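Choline dehydrogenase and related flavoproteins (Aspergillus oryzae, PDB 3Q9T) oxidises formate in a reaction supported by an 8-formyl-FAD cofactor, as a member of the glucose-methanol-choline oxidoreductase family. Local coordinates at residues A[175-180]-A[394-399]. Sequence-based numbering, arbitrary orientation.
Sequences KAWKSM and LDFVCM
The indole of Trp177 meets Leu394 and Phe396 with its six-membered ring. Leu394 lies at the indole edge, near the ring plane, with CD1 4.2 Å from Trp177 CZ3. Trp177 CH2 is equally near, 4.2 Å from Leu394 CD1, so the methyl sits against the CZ3-CH2 side of the ring. Phe396 comes to the same carbon obliquely, its CZ 4.2 Å from Trp177 CZ3. Seen from the phenyl, Trp177 CZ3 is at the edge and close to the ring plane. The two aromatic side chains cross at about a right angle. Trp177 reaches across because its CG is anti to the backbone N (chi1 -169°), which sends the indole off the helix toward the strand. Its pyrrole nitrogen is not part of the apolar contact: NE1 is hydrogen-bonded to Pro183 O, which ties down the other end of the ring. Leu394 and Phe396 are alternate residues of strand 392-397 and point to the same side of the sheet. Helix 167-179 packs over that side, as expected for the substrate-binding domain of GMC oxidoreductases, where helices cover one face of an antiparallel sheet and the flavin lies beyond the other. Asp395, between them in sequence, instead forms a salt bridge with Arg553. Leu394 CD1 also comes within 4.4 Å of Phe396 CZ, so the three groups meet around one point. All three residues are buried, but the contact is small, burying 93 Å² in total. Phe466 and Ser467 of helix 454-473 also touch Leu394, while Leu417 and Val419 of the adjacent strand 415-423 touch Phe396. At the end of the helical segment, Ser179 OG donates to Ala176 O at 2.6 Å. The side chain of Phe396 is about 13 Å from the bound 8-formyl-FAD.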
# COMPACT_ATOMS: atom_id res chain seq x y z
N LYS A 175 15.04 13.59 -33.16
CA LYS A 175 15.72 14.89 -33.16
C LYS A 175 16.08 15.30 -31.73
O LYS A 175 17.21 15.73 -31.45
CB LYS A 175 14.79 15.94 -33.79
CG LYS A 175 15.44 16.90 -34.76
CD LYS A 175 14.44 17.95 -35.27
CE LYS A 175 13.42 17.36 -36.24
NZ LYS A 175 12.32 18.30 -36.56
N ALA A 176 15.12 15.16 -30.82
CA ALA A 176 15.32 15.54 -29.43
C ALA A 176 16.49 14.76 -28.83
O ALA A 176 17.39 15.34 -28.23
CB ALA A 176 14.04 15.30 -28.63
N TRP A 177 16.47 13.44 -29.04
CA TRP A 177 17.50 12.55 -28.52
C TRP A 177 18.90 12.94 -28.98
O TRP A 177 19.83 13.04 -28.17
CB TRP A 177 17.20 11.10 -28.95
CG TRP A 177 18.05 10.07 -28.26
CD1 TRP A 177 19.23 9.55 -28.69
CD2 TRP A 177 17.78 9.45 -26.99
NE1 TRP A 177 19.72 8.65 -27.78
CE2 TRP A 177 18.84 8.56 -26.73
CE3 TRP A 177 16.74 9.55 -26.06
CZ2 TRP A 177 18.91 7.79 -25.57
CZ3 TRP A 177 16.80 8.78 -24.90
CH2 TRP A 177 17.87 7.90 -24.67
N LYS A 178 19.05 13.13 -30.28
CA LYS A 178 20.35 13.55 -30.83
C LYS A 178 20.74 14.94 -30.33
O LYS A 178 21.93 15.21 -30.09
CB LYS A 178 20.33 13.52 -32.37
CG LYS A 178 20.15 12.12 -32.95
CD LYS A 178 19.73 12.18 -34.41
CE LYS A 178 20.79 12.85 -35.26
NZ LYS A 178 22.08 12.10 -35.24
N SER A 179 19.76 15.81 -30.13
CA SER A 179 20.07 17.16 -29.62
C SER A 179 20.66 17.13 -28.21
O SER A 179 21.37 18.05 -27.80
CB SER A 179 18.83 18.06 -29.65
OG SER A 179 17.98 17.82 -28.54
N MET A 180 20.36 16.06 -27.47
CA MET A 180 20.93 15.89 -26.14
C MET A 180 22.36 15.33 -26.22
O MET A 180 23.05 15.22 -25.21
CB MET A 180 20.05 14.96 -25.31
CG MET A 180 18.63 15.46 -25.10
SD MET A 180 18.60 16.97 -24.11
CE MET A 180 19.16 16.34 -22.54
N LEU A 394 14.44 3.46 -21.42
CA LEU A 394 13.39 4.46 -21.53
C LEU A 394 12.42 4.09 -22.63
O LEU A 394 12.75 4.17 -23.82
CB LEU A 394 13.99 5.83 -21.79
CG LEU A 394 14.99 6.26 -20.73
CD1 LEU A 394 15.64 7.62 -21.08
CD2 LEU A 394 14.28 6.29 -19.38
N ASP A 395 11.23 3.65 -22.23
CA ASP A 395 10.19 3.29 -23.17
C ASP A 395 9.28 4.46 -23.42
O ASP A 395 8.67 4.99 -22.49
CB ASP A 395 9.38 2.10 -22.66
CG ASP A 395 10.26 0.92 -22.33
OD1 ASP A 395 11.12 0.56 -23.18
OD2 ASP A 395 10.10 0.37 -21.21
N PHE A 396 9.17 4.84 -24.69
CA PHE A 396 8.32 5.94 -25.07
C PHE A 396 7.03 5.43 -25.67
O PHE A 396 6.92 5.30 -26.89
CB PHE A 396 9.07 6.85 -26.03
CG PHE A 396 10.35 7.38 -25.45
CD1 PHE A 396 10.34 8.47 -24.61
CD2 PHE A 396 11.55 6.75 -25.73
CE1 PHE A 396 11.51 8.94 -24.05
CE2 PHE A 396 12.73 7.22 -25.17
CZ PHE A 396 12.71 8.32 -24.33
N VAL A 397 6.06 5.14 -24.81
CA VAL A 397 4.78 4.58 -25.25
C VAL A 397 3.94 5.72 -25.79
O VAL A 397 3.75 6.72 -25.11
CB VAL A 397 4.05 3.88 -24.09
CG1 VAL A 397 2.76 3.26 -24.56
CG2 VAL A 397 4.95 2.84 -23.46
N CYS A 398 3.46 5.59 -27.02
CA CYS A 398 2.79 6.71 -27.69
C CYS A 398 1.30 6.77 -27.44
O CYS A 398 0.52 6.96 -28.37
CB CYS A 398 3.08 6.71 -29.21
SG CYS A 398 2.65 5.20 -30.06
N MET A 399 0.91 6.61 -26.18
CA MET A 399 -0.45 6.94 -25.74
C MET A 399 -0.52 6.79 -24.23
O MET A 399 0.43 6.30 -23.61
CB MET A 399 -1.51 6.07 -26.44
CG MET A 399 -1.82 4.74 -25.80
SD MET A 399 -3.21 3.84 -26.56
CE MET A 399 -4.22 5.16 -27.11